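Local structure of novel protein similar to vertebrate potassium voltage-gated channel, subfamily H (Eag-related) family (Danio rerio, 3UKN) at residues 97-103 with 167-173; 147-151 with 192-197. The protein probably forms the pore of a voltage-gated potassium channel, of which this chain is the cytoplasmic C-linker and cyclic nucleotide-binding homology domain. All coordinates share one frame; numbering follows the deposited sequence.

Overall arrangement
Both contacts belong to the cyclic nucleotide-binding homology domain, their centres about 20 Å apart and their nearest atoms about 7 Å apart. Contact 1 pairs two strands of the mixed sheet, its centre about 7 Å from the chain's centre; most of its residues are buried, and regular backbone hydrogen bonds hold it. Contact 2, about 16 Å out and also partly buried, has exposed V193 and Q197 at its edge and sets the loop after strand 144-146 against helix 186-199; no direct hydrogen bond crosses it, only apolar side chains and one bridging water. Helix 175-184 touches both, through I97 and I173 in contact 1 and L150, T151 and F192 in contact 2.

Contact 1: 97-103 with 167-173; sequences IIKTSFC and YCDLQYI
I98 and I173 meet at the apolar end of the strand pair: CG1 of I98 packs tightly on CD1 of I173, 3.5 Å away. CG2 of I173 receives CD1 of I97 at 3.6 Å, the side chains crossing about perpendicular. Branched, oily residues suit this end: I97 also rests on V181 and I173 on L178 of helix 175-184. At the other end C103 and C168, small enough to pair closely, meet through CB atoms 3.9 Å apart, with CD1 of L170 also touching CB of C103. Between these ends the strands run antiparallel, with K99-Y172, S101-L170 and C103-C168 as hydrogen-bonded pairs and T100-Q171 and F102-D169 as non-hydrogen-bonded ones. This joins the outermost strand 99-103 to its neighbour in the mixed sheet of the cyclic nucleotide-binding homology domain, a cupin-type β-roll. The K99 N to Y172 O bond (2.9 Å) is nearly straight at 173°. Y172 holds its ring between its N and carbonyl carbon (chi1 68°), bringing one face under K99: CB stands 3.6 Å from the ring centroid in a CH-pi contact, offset toward the rim. K99 then bends at chi2; NZ makes a salt bridge with D53 and a hydrogen bond to S55 O. In buried S101, OG donates to F102 O (2.9 Å) and bonds L13 N, satisfying a small hydroxyl. CG2 of T100 lies alongside CG of Q171, whose NE2 donates to E76 and OE1 accepts from L77 N. At the polar edge a water 2.8 Å from T100 O also meets Y172 OH, which in turn bonds D53 N.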
ATOM      1  N   ILE B  97       1.807   9.428  10.064  1.00 33.59           N
ATOM      2  CA  ILE B  97       1.100   8.557   9.113  1.00 33.72           C
ATOM      3  C   ILE B  97      -0.039   9.299   8.402  1.00 39.32           C
ATOM      4  O   ILE B  97      -0.876   8.692   7.739  1.00 38.21           O
ATOM      5  CB  ILE B  97       0.526   7.241   9.772  1.00 22.03           C
ATOM      6  CG1 ILE B  97      -0.574   7.566  10.805  1.00 24.28           C
ATOM      7  CG2 ILE B  97       1.655   6.366  10.366  1.00 24.60           C
ATOM      8  CD1 ILE B  97      -1.267   6.332  11.423  1.00 17.29           C
ATOM      9  N   ILE B  98      -0.061  10.620   8.537  1.00 31.85           N
ATOM     10  CA  ILE B  98      -1.087  11.423   7.882  1.00 31.82           C
ATOM     11  C   ILE B  98      -0.676  11.730   6.441  1.00 31.48           C
ATOM     12  O   ILE B  98       0.456  12.120   6.188  1.00 27.96           O
ATOM     13  CB  ILE B  98      -1.345  12.763   8.651  1.00 30.44           C
ATOM     14  CG1 ILE B  98      -1.995  12.495  10.006  1.00 24.84           C
ATOM     15  CG2 ILE B  98      -2.203  13.707   7.831  1.00 29.27           C
ATOM     16  CD1 ILE B  98      -2.247  13.738  10.786  1.00 29.56           C
ATOM     17  N   LYS B  99      -1.601  11.563   5.506  1.00 26.76           N
ATOM     18  CA  LYS B  99      -1.334  11.775   4.085  1.00 29.55           C
ATOM     19  C   LYS B  99      -2.240  12.872   3.578  1.00 45.03           C
ATOM     20  O   LYS B  99      -3.177  13.280   4.267  1.00 35.59           O
ATOM     21  CB  LYS B  99      -1.669  10.515   3.282  1.00 33.06           C
ATOM     22  CG  LYS B  99      -1.109   9.229   3.846  1.00 29.85           C
ATOM     23  CD  LYS B  99       0.273   8.986   3.298  1.00 27.80           C
ATOM     24  CE  LYS B  99       0.809   7.644   3.767  1.00 34.50           C
ATOM     25  NZ  LYS B  99       2.193   7.445   3.249  1.00 37.28           N
ATOM     26  N   THR B 100      -1.990  13.303   2.347  1.00 42.08           N
ATOM     27  CA  THR B 100      -2.770  14.351   1.720  1.00 38.69           C
ATOM     28  C   THR B 100      -3.000  14.016   0.257  1.00 37.48           C
ATOM     29  O   THR B 100      -2.237  13.249  -0.348  1.00 30.33           O
ATOM     30  CB  THR B 100      -2.025  15.684   1.788  1.00 53.39           C
ATOM     31  OG1 THR B 100      -0.762  15.543   1.132  1.00 67.92           O
ATOM     32  CG2 THR B 100      -1.787  16.096   3.247  1.00 43.18           C
ATOM     33  N   SER B 101      -4.049  14.577  -0.329  1.00 46.66           N
ATOM     34  CA  SER B 101      -4.277  14.387  -1.755  1.00 43.10           C
ATOM     35  C   SER B 101      -5.171  15.472  -2.298  1.00 46.69           C
ATOM     36  O   SER B 101      -6.120  15.885  -1.631  1.00 47.64           O
ATOM     37  CB  SER B 101      -4.890  13.011  -2.057  1.00 39.72           C
ATOM     38  OG  SER B 101      -5.118  12.844  -3.458  1.00 31.35           O
ATOM     39  N   PHE B 102      -4.845  15.936  -3.501  1.00 45.32           N
ATOM     40  CA  PHE B 102      -5.708  16.835  -4.251  1.00 49.07           C
ATOM     41  C   PHE B 102      -6.828  15.980  -4.800  1.00 38.78           C
ATOM     42  O   PHE B 102      -6.671  14.765  -4.977  1.00 39.64           O
ATOM     43  CB  PHE B 102      -4.962  17.503  -5.418  1.00 68.79           C
ATOM     44  CG  PHE B 102      -3.879  18.458  -4.989  1.00 93.75           C
ATOM     45  CD1 PHE B 102      -4.161  19.800  -4.780  1.00104.78           C
ATOM     46  CD2 PHE B 102      -2.576  18.018  -4.810  1.00103.04           C
ATOM     47  CE1 PHE B 102      -3.166  20.682  -4.389  1.00114.29           C
ATOM     48  CE2 PHE B 102      -1.583  18.895  -4.420  1.00113.54           C
ATOM     49  CZ  PHE B 102      -1.878  20.227  -4.209  1.00119.42           C
ATOM     50  N   CYS B 103      -7.957  16.615  -5.067  1.00 38.58           N
ATOM     51  CA  CYS B 103      -9.128  15.932  -5.578  1.00 35.92           C
ATOM     52  C   CYS B 103      -9.775  16.866  -6.610  1.00 37.73           C
ATOM     53  O   CYS B 103      -9.803  18.081  -6.432  1.00 43.03           O
ATOM     54  CB  CYS B 103     -10.080  15.610  -4.408  1.00 34.83           C
ATOM     55  SG  CYS B 103     -11.405  14.447  -4.800  1.00 49.65           S
ATOM     56  N   TYR B 167     -12.183  21.749  -6.689  1.00 33.09           N
ATOM     57  CA  TYR B 167     -10.857  21.270  -6.340  1.00 34.12           C
ATOM     58  C   TYR B 167     -10.746  21.238  -4.832  1.00 39.59           C
ATOM     59  O   TYR B 167     -11.070  22.226  -4.165  1.00 47.97           O
ATOM     60  CB  TYR B 167      -9.782  22.156  -6.967  1.00 42.42           C
ATOM     61  CG  TYR B 167      -9.678  21.908  -8.446  1.00 38.49           C
ATOM     62  CD1 TYR B 167      -9.013  20.787  -8.919  1.00 44.65           C
ATOM     63  CD2 TYR B 167     -10.289  22.749  -9.366  1.00 38.65           C
ATOM     64  CE1 TYR B 167      -8.923  20.517 -10.265  1.00 55.45           C
ATOM     65  CE2 TYR B 167     -10.212  22.484 -10.732  1.00 45.49           C
ATOM     66  CZ  TYR B 167      -9.522  21.360 -11.173  1.00 51.81           C
ATOM     67  OH  TYR B 167      -9.418  21.054 -12.511  1.00 48.88           O
ATOM     68  N   CYS B 168     -10.322  20.086  -4.307  1.00 40.41           N
ATOM     69  CA  CYS B 168     -10.230  19.850  -2.863  1.00 50.20           C
ATOM     70  C   CYS B 168      -8.840  19.422  -2.417  1.00 53.18           C
ATOM     71  O   CYS B 168      -8.123  18.715  -3.124  1.00 48.68           O
ATOM     72  CB  CYS B 168     -11.205  18.755  -2.431  1.00 45.11           C
ATOM     73  SG  CYS B 168     -12.927  19.183  -2.544  1.00 42.73           S
ATOM     74  N   ASP B 169      -8.484  19.844  -1.213  1.00 46.41           N
ATOM     75  CA  ASP B 169      -7.252  19.416  -0.579  1.00 49.58           C
ATOM     76  C   ASP B 169      -7.594  18.634   0.689  1.00 45.52           C
ATOM     77  O   ASP B 169      -8.110  19.193   1.661  1.00 49.36           O
ATOM     78  CB  ASP B 169      -6.387  20.625  -0.251  1.00 66.08           C
ATOM     79  CG  ASP B 169      -4.992  20.243   0.170  1.00 76.95           C
ATOM     80  OD1 ASP B 169      -4.818  19.149   0.749  1.00 77.17           O
ATOM     81  OD2 ASP B 169      -4.067  21.044  -0.073  1.00 82.41           O
ATOM     82  N   LEU B 170      -7.305  17.338   0.670  1.00 37.60           N
ATOM     83  CA  LEU B 170      -7.703  16.444   1.738  1.00 35.90           C
ATOM     84  C   LEU B 170      -6.519  15.892   2.519  1.00 34.36           C
ATOM     85  O   LEU B 170      -5.445  15.688   1.966  1.00 41.86           O
ATOM     86  CB  LEU B 170      -8.484  15.280   1.139  1.00 34.94           C
ATOM     87  CG  LEU B 170      -9.725  15.673   0.341  1.00 39.26           C
ATOM     88  CD1 LEU B 170     -10.220  14.479  -0.476  1.00 45.33           C
ATOM     89  CD2 LEU B 170     -10.801  16.149   1.286  1.00 37.75           C
ATOM     90  N   GLN B 171      -6.725  15.665   3.811  1.00 31.12           N
ATOM     91  CA  GLN B 171      -5.796  14.896   4.624  1.00 25.97           C
ATOM     92  C   GLN B 171      -6.521  13.660   5.098  1.00 29.22           C
ATOM     93  O   GLN B 171      -7.751  13.630   5.120  1.00 31.72           O
ATOM     94  CB  GLN B 171      -5.332  15.685   5.847  1.00 20.93           C
ATOM     95  CG  GLN B 171      -4.465  16.857   5.520  1.00 28.12           C
ATOM     96  CD  GLN B 171      -3.948  17.565   6.749  1.00 33.37           C
ATOM     97  OE1 GLN B 171      -4.228  17.170   7.887  1.00 29.49           O
ATOM     98  NE2 GLN B 171      -3.187  18.625   6.527  1.00 34.31           N
ATOM     99  N   TYR B 172      -5.769  12.651   5.519  1.00 21.74           N
ATOM    100  CA  TYR B 172      -6.398  11.411   5.947  1.00 17.60           C
ATOM    101  C   TYR B 172      -5.420  10.498   6.658  1.00 21.11           C
ATOM    102  O   TYR B 172      -4.200  10.642   6.528  1.00 28.49           O
ATOM    103  CB  TYR B 172      -7.042  10.692   4.743  1.00 25.77           C
ATOM    104  CG  TYR B 172      -6.060  10.152   3.715  1.00 26.17           C
ATOM    105  CD1 TYR B 172      -5.540   8.855   3.825  1.00 25.65           C
ATOM    106  CD2 TYR B 172      -5.663  10.929   2.619  1.00 30.24           C
ATOM    107  CE1 TYR B 172      -4.635   8.343   2.856  1.00 28.76           C
ATOM    108  CE2 TYR B 172      -4.757  10.421   1.651  1.00 26.48           C
ATOM    109  CZ  TYR B 172      -4.249   9.139   1.784  1.00 32.21           C
ATOM    110  OH  TYR B 172      -3.370   8.659   0.829  1.00 28.43           O
ATOM    111  N   ILE B 173      -5.981   9.552   7.397  1.00 20.18           N
ATOM    112  CA  ILE B 173      -5.243   8.505   8.076  1.00 20.31           C
ATOM    113  C   ILE B 173      -5.999   7.186   7.816  1.00 26.10           C
ATOM    114  O   ILE B 173      -7.226   7.129   7.968  1.00 24.77           O
ATOM    115  CB  ILE B 173      -5.214   8.759   9.567  1.00 27.81           C
ATOM    116  CG1 ILE B 173      -4.674  10.157   9.854  1.00 43.44           C
ATOM    117  CG2 ILE B 173      -4.392   7.698  10.283  1.00 23.53           C
ATOM    118  CD1 ILE B 173      -4.463  10.427  11.326  1.00 50.69           C
TER
HETATM  119  O   HOH W   1      -1.788  10.549  -0.732  1.00 30.29           O

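Contact 2: 147-151 with 192-197; sequences SDSLT and FVSEIQ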
ATOM      1  N   SER B 147     -16.458   7.369  10.134  1.00 32.17           N
ATOM      2  CA  SER B 147     -17.430   6.507  10.770  1.00 41.26           C
ATOM      3  C   SER B 147     -17.183   6.506  12.274  1.00 45.29           C
ATOM      4  O   SER B 147     -16.109   6.888  12.735  1.00 48.60           O
ATOM      5  CB  SER B 147     -17.317   5.096  10.203  1.00 39.79           C
ATOM      6  OG  SER B 147     -18.033   4.169  10.987  1.00 48.75           O
ATOM      7  N   ASP B 148     -18.193   6.085  13.026  1.00 25.81           N
ATOM      8  CA  ASP B 148     -18.169   6.114  14.479  1.00 40.94           C
ATOM      9  C   ASP B 148     -17.622   4.832  15.111  1.00 50.01           C
ATOM     10  O   ASP B 148     -17.346   4.816  16.303  1.00 64.31           O
ATOM     11  CB  ASP B 148     -19.582   6.379  15.012  1.00 52.03           C
ATOM     12  CG  ASP B 148     -20.549   5.267  14.665  1.00 65.24           C
ATOM     13  OD1 ASP B 148     -20.951   5.175  13.489  1.00 66.62           O
ATOM     14  OD2 ASP B 148     -20.912   4.482  15.564  1.00 75.15           O
ATOM     15  N   SER B 149     -17.463   3.756  14.347  1.00 59.48           N
ATOM     16  CA  SER B 149     -16.973   2.515  14.966  1.00 68.22           C
ATOM     17  C   SER B 149     -15.624   2.055  14.430  1.00 54.53           C
ATOM     18  O   SER B 149     -15.507   0.981  13.845  1.00 59.52           O
ATOM     19  CB  SER B 149     -18.005   1.391  14.856  1.00 79.91           C
ATOM     20  OG  SER B 149     -18.911   1.440  15.942  1.00 86.47           O
ATOM     21  N   LEU B 150     -14.601   2.868  14.665  1.00 47.05           N
ATOM     22  CA  LEU B 150     -13.334   2.714  13.980  1.00 48.34           C
ATOM     23  C   LEU B 150     -12.389   1.690  14.599  1.00 52.32           C
ATOM     24  O   LEU B 150     -11.403   1.307  13.969  1.00 50.49           O
ATOM     25  CB  LEU B 150     -12.636   4.069  13.874  1.00 42.60           C
ATOM     26  CG  LEU B 150     -13.421   5.142  13.114  1.00 42.86           C
ATOM     27  CD1 LEU B 150     -12.652   6.453  13.074  1.00 38.86           C
ATOM     28  CD2 LEU B 150     -13.732   4.678  11.703  1.00 38.14           C
ATOM     29  N   THR B 151     -12.671   1.242  15.818  1.00 57.80           N
ATOM     30  CA  THR B 151     -11.675   0.458  16.538  1.00 64.14           C
ATOM     31  C   THR B 151     -12.044  -1.000  16.783  1.00 73.86           C
ATOM     32  O   THR B 151     -11.391  -1.662  17.586  1.00 85.07           O
ATOM     33  CB  THR B 151     -11.289   1.101  17.899  1.00 65.17           C
ATOM     34  OG1 THR B 151     -12.338   0.903  18.856  1.00 66.08           O
ATOM     35  CG2 THR B 151     -10.999   2.592  17.744  1.00 61.57           C
ATOM     36  N   PHE B 192     -11.028   8.356  22.494  1.00 35.59           N
ATOM     37  CA  PHE B 192     -11.212   8.586  21.070  1.00 31.10           C
ATOM     38  C   PHE B 192     -12.617   8.120  20.641  1.00 34.08           C
ATOM     39  O   PHE B 192     -13.343   8.832  19.964  1.00 31.05           O
ATOM     40  CB  PHE B 192     -10.100   7.854  20.288  1.00 26.16           C
ATOM     41  CG  PHE B 192     -10.282   7.873  18.799  1.00 17.60           C
ATOM     42  CD1 PHE B 192      -9.640   8.820  18.021  1.00 22.48           C
ATOM     43  CD2 PHE B 192     -11.107   6.946  18.183  1.00 23.25           C
ATOM     44  CE1 PHE B 192      -9.826   8.854  16.629  1.00 22.34           C
ATOM     45  CE2 PHE B 192     -11.294   6.947  16.802  1.00 25.73           C
ATOM     46  CZ  PHE B 192     -10.657   7.905  16.016  1.00 22.82           C
ATOM     47  N   VAL B 193     -12.990   6.918  21.062  1.00 24.57           N
ATOM     48  CA  VAL B 193     -14.318   6.377  20.807  1.00 30.44           C
ATOM     49  C   VAL B 193     -15.414   7.318  21.343  1.00 27.89           C
ATOM     50  O   VAL B 193     -16.404   7.599  20.664  1.00 24.36           O
ATOM     51  CB  VAL B 193     -14.473   4.991  21.471  1.00 38.71           C
ATOM     52  CG1 VAL B 193     -15.901   4.489  21.314  1.00 46.16           C
ATOM     53  CG2 VAL B 193     -13.479   3.987  20.878  1.00 35.32           C
ATOM     54  N   SER B 194     -15.225   7.807  22.565  1.00 22.71           N
ATOM     55  CA  SER B 194     -16.181   8.723  23.164  1.00 33.70           C
ATOM     56  C   SER B 194     -16.163  10.126  22.590  1.00 34.44           C
ATOM     57  O   SER B 194     -17.081  10.895  22.866  1.00 28.73           O
ATOM     58  CB  SER B 194     -15.987   8.794  24.677  1.00 29.07           C
ATOM     59  OG  SER B 194     -16.319   7.551  25.272  1.00 53.45           O
ATOM     60  N   GLU B 195     -15.134  10.482  21.818  1.00 36.27           N
ATOM     61  CA  GLU B 195     -15.012  11.874  21.367  1.00 35.20           C
ATOM     62  C   GLU B 195     -15.160  12.105  19.860  1.00 26.43           C
ATOM     63  O   GLU B 195     -15.526  13.200  19.422  1.00 22.79           O
ATOM     64  CB  GLU B 195     -13.693  12.488  21.831  1.00 39.62           C
ATOM     65  CG  GLU B 195     -13.343  12.234  23.284  1.00 59.39           C
ATOM     66  CD  GLU B 195     -13.812  13.328  24.211  1.00 70.16           C
ATOM     67  OE1 GLU B 195     -14.248  14.378  23.708  1.00 70.30           O
ATOM     68  OE2 GLU B 195     -13.742  13.136  25.444  1.00 84.44           O
ATOM     69  N   ILE B 196     -14.867  11.093  19.063  1.00 32.52           N
ATOM     70  CA  ILE B 196     -14.849  11.294  17.629  1.00 30.55           C
ATOM     71  C   ILE B 196     -16.185  11.802  17.108  1.00 25.90           C
ATOM     72  O   ILE B 196     -16.245  12.560  16.125  1.00 26.68           O
ATOM     73  CB  ILE B 196     -14.448  10.011  16.877  1.00 37.32           C
ATOM     74  CG1 ILE B 196     -14.287  10.302  15.370  1.00 26.66           C
ATOM     75  CG2 ILE B 196     -15.446   8.876  17.169  1.00 35.69           C
ATOM     76  CD1 ILE B 196     -14.046   9.079  14.564  1.00 29.49           C
ATOM     77  N   GLN B 197     -17.275  11.417  17.750  1.00 30.27           N
ATOM     78  CA  GLN B 197     -18.558  11.799  17.180  1.00 31.53           C
ATOM     79  C   GLN B 197     -18.852  13.303  17.282  1.00 25.49           C
ATOM     80  O   GLN B 197     -19.570  13.847  16.436  1.00 17.32           O
ATOM     81  CB  GLN B 197     -19.690  10.960  17.748  1.00 38.17           C
ATOM     82  CG  GLN B 197     -19.744   9.564  17.188  1.00 30.94           C
ATOM     83  CD  GLN B 197     -20.776   8.696  17.915  1.00 39.46           C
ATOM     84  OE1 GLN B 197     -20.653   8.444  19.114  1.00 43.05           O
ATOM     85  NE2 GLN B 197     -21.790   8.243  17.190  1.00 46.24           N
TER
HETATM   86  O   HOH W   2     -17.294   6.525  18.437  1.00 38.58           O
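L150 presents its CD1 methyl to both F192 and I196, and its side chain crosses each of theirs at about a right angle. The methyl comes to the edge of the F192 ring, in its plane, 3.8 Å from CZ, so that the phenyl is met by its rim and not by a face. CD1 of I196 is nearer still, 3.3 Å from the same L150 carbon, a tight methyl-to-methyl contact. I196 gets there because CG1 lies opposite its backbone N (chi1 -174°) and the chain stays extended, carrying CD1 far enough to rest also against O of S147 at 3.5 Å. Leucine suits this place: buried and forked, it touches the helix while also packing on L175 and L178. T151 turns OG1 across CG2 of V193, 3.9 Å apart. On the other flank D148 and Q197 cross obliquely, their carboxylate and amide planes only 19° apart; the touching atoms are CB of D148 and NE2 of Q197, at 3.6 Å. The acid spends its polar end differently, OD1 making a salt bridge with R205 and a hydrogen bond with N203. A water links the backbones by donating to both D148 O, 2.7 Å away, and V193 O, 2.6 Å away, where loop and helix share no direct hydrogen bond. The loop between strands 144-146 and 161-164 corresponds to the phosphate-binding cassette of cyclic nucleotide-binding domains; D148's bonds are consistent with the KCNH pattern, in which the strand after helix 186-199, here 200-203, takes the nucleotide's place as an intrinsic ligand.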